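Local atomic coordinates of probable enoyl-CoA hydratase/isomerase (Pseudomonas aeruginosa, PDB entry 7BOR), a protein that binds coenzyme A and probably isomerises or hydrates enoyl-CoA thioesters. Residues Leu132-Glu137 with Pro236-Ala241; Leu125-Val130 with Ala154-Leu159. One frame throughout, in Å; residues are numbered along the deposited sequence.

Interaction 1 of 2, residues Leu132-Glu137 with Pro236-Ala241. With COA (coenzyme A), chain C.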
loop_
_atom_site.group_PDB
_atom_site.type_symbol
_atom_site.label_atom_id
_atom_site.label_comp_id
_atom_site.label_asym_id
_atom_site.label_seq_id
_atom_site.Cartn_x
_atom_site.Cartn_y
_atom_site.Cartn_z
ATOM N N LEU A 132 17.423 -5.367 -1.414
ATOM C CA LEU A 132 17.928 -4.475 -0.376
ATOM C C LEU A 132 18.319 -5.234 0.885
ATOM O O LEU A 132 18.406 -4.640 1.967
ATOM C CB LEU A 132 16.879 -3.416 -0.057
ATOM C CG LEU A 132 16.524 -2.428 -1.164
ATOM C CD1 LEU A 132 15.347 -1.514 -0.792
ATOM C CD2 LEU A 132 17.763 -1.609 -1.572
ATOM N N GLY A 133 18.538 -6.541 0.766
ATOM C CA GLY A 133 18.815 -7.376 1.914
ATOM C C GLY A 133 17.670 -7.502 2.882
ATOM O O GLY A 133 17.877 -7.899 4.033
ATOM N N LEU A 134 16.455 -7.238 2.424
ATOM C CA LEU A 134 15.270 -7.297 3.242
ATOM C C LEU A 134 14.374 -8.447 2.783
ATOM O O LEU A 134 14.710 -9.196 1.874
ATOM C CB LEU A 134 14.567 -5.938 3.206
ATOM C CG LEU A 134 15.430 -4.787 3.770
ATOM C CD1 LEU A 134 14.824 -3.414 3.453
ATOM C CD2 LEU A 134 15.617 -4.943 5.272
ATOM N N THR A 135 13.212 -8.554 3.403
ATOM C CA THR A 135 12.326 -9.695 3.211
ATOM C C THR A 135 10.892 -9.172 3.051
ATOM O O THR A 135 10.634 -7.974 3.238
ATOM C CB THR A 135 12.438 -10.667 4.395
ATOM O OG1 THR A 135 12.440 -9.913 5.611
ATOM C CG2 THR A 135 13.692 -11.500 4.306
ATOM N N PRO A 136 9.928 -10.033 2.709
ATOM C CA PRO A 136 8.574 -9.543 2.440
ATOM C C PRO A 136 7.911 -8.926 3.661
ATOM O O PRO A 136 8.152 -9.319 4.809
ATOM C CB PRO A 136 7.800 -10.791 1.985
ATOM C CG PRO A 136 8.867 -11.784 1.591
ATOM C CD PRO A 136 10.065 -11.468 2.483
ATOM N N GLU A 137 6.971 -8.026 3.382
ATOM C CA GLU A 137 6.320 -7.195 4.389
ATOM C C GLU A 137 4.843 -7.062 4.026
ATOM O O GLU A 137 4.400 -7.488 2.936
ATOM C CB GLU A 137 7.146 -5.895 4.488
ATOM C CG GLU A 137 6.440 -4.660 4.632
ATOM C CD GLU A 137 5.909 -4.152 3.339
ATOM O OE1 GLU A 137 5.595 -4.973 2.445
ATOM O OE2 GLU A 137 5.769 -2.918 3.263
ATOM N N PRO A 236 24.084 -6.020 8.723
ATOM C CA PRO A 236 24.972 -5.415 7.687
ATOM C C PRO A 236 24.491 -5.559 6.243
ATOM O O PRO A 236 24.730 -4.620 5.392
ATOM C CB PRO A 236 26.315 -6.124 7.916
ATOM C CG PRO A 236 26.245 -6.590 9.354
ATOM C CD PRO A 236 24.812 -6.951 9.654
ATOM N N GLU A 237 23.952 -6.762 5.928
ATOM C CA GLU A 237 23.525 -7.013 4.547
ATOM C C GLU A 237 22.620 -5.887 4.015
ATOM O O GLU A 237 22.825 -5.298 2.920
ATOM C CB GLU A 237 22.834 -8.375 4.447
ATOM C CG GLU A 237 23.648 -9.436 3.835
ATOM C CD GLU A 237 22.903 -10.744 3.881
ATOM O OE1 GLU A 237 21.744 -10.773 4.451
ATOM O OE2 GLU A 237 23.446 -11.788 3.360
ATOM N N ALA A 238 21.531 -5.666 4.736
ATOM C CA ALA A 238 20.614 -4.599 4.394
ATOM C C ALA A 238 21.229 -3.214 4.577
ATOM O O ALA A 238 21.078 -2.358 3.714
ATOM C CB ALA A 238 19.335 -4.710 5.209
ATOM N N ILE A 239 21.911 -2.946 5.690
ATOM C CA ILE A 239 22.518 -1.622 5.815
ATOM C C ILE A 239 23.372 -1.313 4.585
ATOM O O ILE A 239 23.315 -0.207 4.032
ATOM C CB ILE A 239 23.315 -1.524 7.134
ATOM C CG1 ILE A 239 22.331 -1.408 8.304
ATOM C CG2 ILE A 239 24.287 -0.369 7.094
ATOM C CD1 ILE A 239 22.955 -1.722 9.737
ATOM N N GLU A 240 24.132 -2.295 4.100
ATOM C CA GLU A 240 24.987 -2.078 2.930
ATOM C C GLU A 240 24.152 -1.804 1.676
ATOM O O GLU A 240 24.398 -0.824 0.964
ATOM C CB GLU A 240 25.918 -3.279 2.690
ATOM C CG GLU A 240 26.842 -3.126 1.449
ATOM C CD GLU A 240 27.352 -4.462 0.875
ATOM O OE1 GLU A 240 26.887 -5.527 1.352
ATOM O OE2 GLU A 240 28.213 -4.443 -0.056
ATOM N N ALA A 241 23.182 -2.675 1.374
ATOM C CA ALA A 241 22.334 -2.477 0.189
ATOM C C ALA A 241 21.552 -1.168 0.257
ATOM O O ALA A 241 21.313 -0.527 -0.773
ATOM C CB ALA A 241 21.365 -3.658 0.026
HETATM N N1A COA C . 13.753 6.891 0.075
HETATM C C2A COA C . 14.505 8.022 0.177
HETATM N N3A COA C . 14.712 8.839 -0.900
HETATM C C4A COA C . 14.126 8.484 -2.055
HETATM C C5A COA C . 13.373 7.371 -2.178
HETATM C C6A COA C . 13.190 6.554 -1.081
HETATM N N6A COA C . 12.396 5.318 -1.024
HETATM N N7A COA C . 12.925 7.273 -3.460
HETATM C C8A COA C . 13.400 8.327 -4.160
HETATM N N9A COA C . 14.121 9.010 -3.278
HETATM C C1B COA C . 14.745 10.274 -3.720
HETATM C C2B COA C . 16.168 10.094 -4.465
HETATM O O2B COA C . 17.185 9.769 -3.435
HETATM C C3B COA C . 16.272 11.268 -5.021
HETATM O O3B COA C . 16.655 12.296 -4.015
HETATM P P3B COA C . 17.369 13.694 -4.428
HETATM O O7A COA C . 16.756 14.277 -5.685
HETATM O O8A COA C . 18.829 13.396 -4.635
HETATM O O9A COA C . 17.139 14.655 -3.300
HETATM C C4B COA C . 14.857 11.684 -5.493
HETATM O O4B COA C . 13.931 10.951 -4.500
HETATM C C5B COA C . 14.540 11.302 -6.817
HETATM O O5B COA C . 14.548 9.910 -6.810
HETATM P P1A COA C . 15.247 9.124 -8.060
HETATM O O1A COA C . 15.591 7.692 -7.702
HETATM O O2A COA C . 16.492 9.803 -8.586
HETATM O O3A COA C . 14.110 9.194 -9.251
HETATM P P2A COA C . 14.068 7.945 -10.329
HETATM O O4A COA C . 13.074 8.333 -11.419
HETATM O O5A COA C . 15.487 7.772 -10.781
HETATM O O6A COA C . 13.651 6.520 -9.581
HETATM C CBP COA C . 12.322 4.999 -8.290
HETATM C CCP COA C . 12.294 6.310 -9.156
HETATM C CDP COA C . 11.020 4.928 -7.414
HETATM C CEP COA C . 12.400 3.750 -9.202
HETATM C CAP COA C . 13.635 5.144 -7.455
HETATM O OAP COA C . 13.571 6.370 -6.794
HETATM C C9P COA C . 13.792 4.060 -6.389
HETATM O O9P COA C . 14.102 2.937 -6.660
HETATM N N8P COA C . 13.563 4.505 -4.998
HETATM C C7P COA C . 13.665 3.582 -3.866
HETATM C C6P COA C . 12.643 2.414 -4.000
HETATM C C5P COA C . 12.843 1.536 -2.723
HETATM O O5P COA C . 13.769 0.815 -2.590
HETATM N N4P COA C . 11.830 1.628 -1.687
HETATM C C3P COA C . 11.996 0.878 -0.467
HETATM C C2P COA C . 11.596 -0.560 -0.671
HETATM S S1P COA C . 11.843 -1.302 0.959
#
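Ala238 and Ala241, one turn apart on the same helix, set their methyl groups against the turn Leu132-Leu134. Ala241 CB points toward the loop and meets mainly its backbone, 3.5 Å from Leu132 C. Ala238 CB packs beside two peptide oxygens, 3.4 Å from Leu132 O and 3.7 Å from Gly133 O, and touches Leu134 CD2 at 3.7 Å. The Ala238 CA-H approaches Leu132 O at a bent 137°, with CA and O 3.3 Å apart, a weak CH···O contact. Gly133, with a positive phi of 66°, lets the two backbones approach closely, its CA 4.1 Å from Ala238 CA. Leu132 has CG beside its backbone N (chi1 -65°), and its two branches then part: CD2 lies near Ala241, at 4.4 Å from its CB, whereas CD1 reaches the pantetheine arm of coenzyme A, 3.3 Å from the ligand's O5P. One residue thus touches both the C-terminal helix and the ligand. Arg232 ties the edge of the contact together, donating to Gly133 O and forming a salt bridge with Glu237. Leu134 also packs on Phe229 and Leu233 of helix 200-233, which precedes helix 236-245, while the loop itself runs from strand 124-126 to helix 140-148.

Interaction 2 of 2, residues Leu125-Val130 with Ala154-Leu159. With COA (coenzyme A), chain C.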
loop_
_atom_site.group_PDB
_atom_site.type_symbol
_atom_site.label_atom_id
_atom_site.label_comp_id
_atom_site.label_asym_id
_atom_site.label_seq_id
_atom_site.Cartn_x
_atom_site.Cartn_y
_atom_site.Cartn_z
ATOM N N LEU A 125 5.523 -1.311 -10.847
ATOM C CA LEU A 125 5.335 -1.888 -9.530
ATOM C C LEU A 125 6.499 -2.807 -9.215
ATOM O O LEU A 125 6.872 -3.638 -10.056
ATOM C CB LEU A 125 4.033 -2.675 -9.465
ATOM C CG LEU A 125 2.730 -1.896 -9.589
ATOM C CD1 LEU A 125 2.427 -1.717 -11.118
ATOM C CD2 LEU A 125 1.559 -2.515 -8.839
ATOM N N LYS A 126 7.069 -2.693 -8.007
ATOM C CA LYS A 126 7.928 -3.794 -7.589
ATOM C C LYS A 126 8.089 -3.896 -6.075
ATOM O O LYS A 126 7.837 -2.952 -5.331
ATOM C CB LYS A 126 9.303 -3.735 -8.244
ATOM C CG LYS A 126 10.275 -2.741 -7.782
ATOM C CD LYS A 126 11.635 -3.057 -8.427
ATOM C CE LYS A 126 12.663 -2.053 -7.972
ATOM N NZ LYS A 126 13.313 -1.244 -9.065
ATOM N N MET A 127 8.600 -5.054 -5.655
ATOM C CA MET A 127 8.828 -5.359 -4.232
ATOM C C MET A 127 10.315 -5.657 -4.111
ATOM O O MET A 127 10.754 -6.805 -4.298
ATOM C CB MET A 127 7.937 -6.505 -3.776
ATOM C CG MET A 127 6.511 -6.010 -3.634
ATOM S SD MET A 127 5.232 -7.280 -3.536
ATOM C CE MET A 127 5.323 -7.830 -5.257
ATOM N N PRO A 128 11.141 -4.628 -3.932
ATOM C CA PRO A 128 12.582 -4.811 -4.088
ATOM C C PRO A 128 13.238 -5.285 -2.785
ATOM O O PRO A 128 14.448 -5.087 -2.609
ATOM C CB PRO A 128 13.057 -3.413 -4.517
ATOM C CG PRO A 128 12.173 -2.492 -3.803
ATOM C CD PRO A 128 10.794 -3.217 -3.729
ATOM N N PHE A 129 12.447 -5.922 -1.891
ATOM C CA PHE A 129 12.931 -6.175 -0.533
ATOM C C PHE A 129 14.228 -6.952 -0.569
ATOM O O PHE A 129 15.240 -6.526 -0.008
ATOM C CB PHE A 129 11.875 -6.926 0.245
ATOM C CG PHE A 129 10.573 -6.202 0.330
ATOM C CD1 PHE A 129 10.514 -4.874 0.774
ATOM C CD2 PHE A 129 9.393 -6.832 -0.075
ATOM C CE1 PHE A 129 9.308 -4.189 0.825
ATOM C CE2 PHE A 129 8.165 -6.148 -0.000
ATOM C CZ PHE A 129 8.138 -4.805 0.432
ATOM N N VAL A 130 14.226 -8.064 -1.311
ATOM C CA VAL A 130 15.385 -8.933 -1.450
ATOM C C VAL A 130 16.579 -8.200 -2.060
ATOM O O VAL A 130 17.737 -8.425 -1.671
ATOM C CB VAL A 130 14.956 -10.161 -2.276
ATOM C CG1 VAL A 130 14.684 -9.745 -3.823
ATOM C CG2 VAL A 130 15.945 -11.237 -2.149
ATOM N N ALA A 154 7.085 -15.957 -6.329
ATOM C CA ALA A 154 8.512 -16.007 -6.072
ATOM C C ALA A 154 9.277 -15.095 -7.018
ATOM O O ALA A 154 10.253 -14.434 -6.622
ATOM C CB ALA A 154 9.003 -17.453 -6.212
ATOM N N GLU A 155 8.899 -15.117 -8.295
ATOM C CA GLU A 155 9.385 -14.114 -9.225
ATOM C C GLU A 155 9.245 -12.703 -8.650
ATOM O O GLU A 155 10.183 -11.902 -8.727
ATOM C CB GLU A 155 8.609 -14.223 -10.527
ATOM C CG GLU A 155 9.202 -13.403 -11.621
ATOM C CD GLU A 155 8.519 -13.619 -12.951
ATOM O OE1 GLU A 155 7.490 -14.354 -13.062
ATOM O OE2 GLU A 155 9.045 -13.023 -13.902
ATOM N N LEU A 156 8.114 -12.389 -8.018
ATOM C CA LEU A 156 7.992 -11.037 -7.469
ATOM C C LEU A 156 8.754 -10.842 -6.146
ATOM O O LEU A 156 9.367 -9.783 -5.934
ATOM C CB LEU A 156 6.523 -10.678 -7.298
ATOM C CG LEU A 156 5.602 -10.867 -8.508
ATOM C CD1 LEU A 156 4.177 -10.357 -8.269
ATOM C CD2 LEU A 156 6.271 -10.177 -9.756
ATOM N N LEU A 157 8.803 -11.856 -5.265
ATOM C CA LEU A 157 9.362 -11.651 -3.914
ATOM C C LEU A 157 10.804 -12.168 -3.714
ATOM O O LEU A 157 11.588 -11.520 -3.014
ATOM C CB LEU A 157 8.467 -12.313 -2.886
ATOM C CG LEU A 157 7.103 -11.691 -2.652
ATOM C CD1 LEU A 157 6.359 -12.493 -1.580
ATOM C CD2 LEU A 157 7.215 -10.264 -2.216
ATOM N N MET A 158 11.159 -13.324 -4.295
ATOM C CA MET A 158 12.516 -13.847 -4.227
ATOM C C MET A 158 13.456 -13.202 -5.255
ATOM O O MET A 158 14.659 -13.089 -4.989
ATOM C CB MET A 158 12.483 -15.361 -4.408
ATOM C CG MET A 158 11.988 -16.127 -3.164
ATOM S SD MET A 158 11.774 -17.855 -3.605
ATOM C CE MET A 158 13.461 -18.332 -3.931
ATOM N N LEU A 159 12.937 -12.734 -6.396
ATOM C CA LEU A 159 13.740 -11.981 -7.354
ATOM C C LEU A 159 13.473 -10.483 -7.335
ATOM O O LEU A 159 14.295 -9.724 -7.839
ATOM C CB LEU A 159 13.501 -12.469 -8.784
ATOM C CG LEU A 159 14.389 -13.552 -9.360
ATOM C CD1 LEU A 159 14.028 -13.811 -10.795
ATOM C CD2 LEU A 159 15.856 -13.139 -9.255
HETATM N N1A COA C . 13.753 6.891 0.075
HETATM C C2A COA C . 14.505 8.022 0.177
HETATM N N3A COA C . 14.712 8.839 -0.900
HETATM C C4A COA C . 14.126 8.484 -2.055
HETATM C C5A COA C . 13.373 7.371 -2.178
HETATM C C6A COA C . 13.190 6.554 -1.081
HETATM N N6A COA C . 12.396 5.318 -1.024
HETATM N N7A COA C . 12.925 7.273 -3.460
HETATM C C8A COA C . 13.400 8.327 -4.160
HETATM N N9A COA C . 14.121 9.010 -3.278
HETATM C C1B COA C . 14.745 10.274 -3.720
HETATM C C2B COA C . 16.168 10.094 -4.465
HETATM O O2B COA C . 17.185 9.769 -3.435
HETATM C C3B COA C . 16.272 11.268 -5.021
HETATM O O3B COA C . 16.655 12.296 -4.015
HETATM P P3B COA C . 17.369 13.694 -4.428
HETATM O O7A COA C . 16.756 14.277 -5.685
HETATM O O8A COA C . 18.829 13.396 -4.635
HETATM O O9A COA C . 17.139 14.655 -3.300
HETATM C C4B COA C . 14.857 11.684 -5.493
HETATM O O4B COA C . 13.931 10.951 -4.500
HETATM C C5B COA C . 14.540 11.302 -6.817
HETATM O O5B COA C . 14.548 9.910 -6.810
HETATM P P1A COA C . 15.247 9.124 -8.060
HETATM O O1A COA C . 15.591 7.692 -7.702
HETATM O O2A COA C . 16.492 9.803 -8.586
HETATM O O3A COA C . 14.110 9.194 -9.251
HETATM P P2A COA C . 14.068 7.945 -10.329
HETATM O O4A COA C . 13.074 8.333 -11.419
HETATM O O5A COA C . 15.487 7.772 -10.781
HETATM O O6A COA C . 13.651 6.520 -9.581
HETATM C CBP COA C . 12.322 4.999 -8.290
HETATM C CCP COA C . 12.294 6.310 -9.156
HETATM C CDP COA C . 11.020 4.928 -7.414
HETATM C CEP COA C . 12.400 3.750 -9.202
HETATM C CAP COA C . 13.635 5.144 -7.455
HETATM O OAP COA C . 13.571 6.370 -6.794
HETATM C C9P COA C . 13.792 4.060 -6.389
HETATM O O9P COA C . 14.102 2.937 -6.660
HETATM N N8P COA C . 13.563 4.505 -4.998
HETATM C C7P COA C . 13.665 3.582 -3.866
HETATM C C6P COA C . 12.643 2.414 -4.000
HETATM C C5P COA C . 12.843 1.536 -2.723
HETATM O O5P COA C . 13.769 0.815 -2.590
HETATM N N4P COA C . 11.830 1.628 -1.687
HETATM C C3P COA C . 11.996 0.878 -0.467
HETATM C C2P COA C . 11.596 -0.560 -0.671
HETATM S S1P COA C . 11.843 -1.302 0.959
HETATM O O HOH W 1 8.528 -7.368 -7.360
HETATM O O HOH W 2 11.624 -8.820 -2.523
#
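Two bridging waters, not direct bonds, join the polar backbone of Met127-Val130 to the end of helix 150-157. One accepts from Met127 N and donates to Leu156 O, both at 2.9 Å. The second is gripped three times: it donates to Met127 O and to Leu157 O, the latter at 2.7 Å, and accepts from Val130 N. Leu156 O and Leu157 O thus each accept a hydrogen bond from a bridging water. Beside the waters the side chains touch directly. Met127 bends at chi3 (-71°), which carries CE to 3.7 Å from Leu156 CB, while SD lies 3.8 Å from Leu157 CD2; the thioether chain crosses both leucines obliquely. Val130 lies with CG1 in the crowded position between its backbone N and carbonyl carbon (chi1 70°), and this methyl comes within 3.5 Å of Met158 O. In this crotonase-family chain, strand 124-126 is the middle member of a small three-stranded sheet, between strands 102-104 and 163-164, and the turn that follows it leads to the coenzyme A pocket. Leu144 of helix 140-148 packs on both Met127 and Leu157. On the ligand side, Pro128 CG is 3.7 Å from C2P of coenzyme A, and the thiol sulphur S1P sits at the edge of the Phe129 ring, near its plane and 3.8 Å from CD1.

How the interactions relate
Interactions 1 and 2 have centres 12 Å apart and meet along Phe129, whose carbonyl O probably accepts a hydrogen bond from Leu134 N at 2.8 Å. The ring of Phe129 packs on 132-137: its CZ is 3.2 Å from Glu137 OE1, and its CD2 is 3.8 Å from Pro136 CA. Residues 125-130 and 132-137 are separated by a single residue and form one nearly continuous run, with helix 150-157 against the first part and helix 236-245 against the second. Leu132 of interaction 1 and Pro128 and Phe129 of interaction 2 touch the thiol-bearing end of coenzyme A, which is also hydrogen-bonded to Ser62, Asn64, Ile66 and Arg248. Leu132 lies beside Ile66, side chains about 4 Å apart.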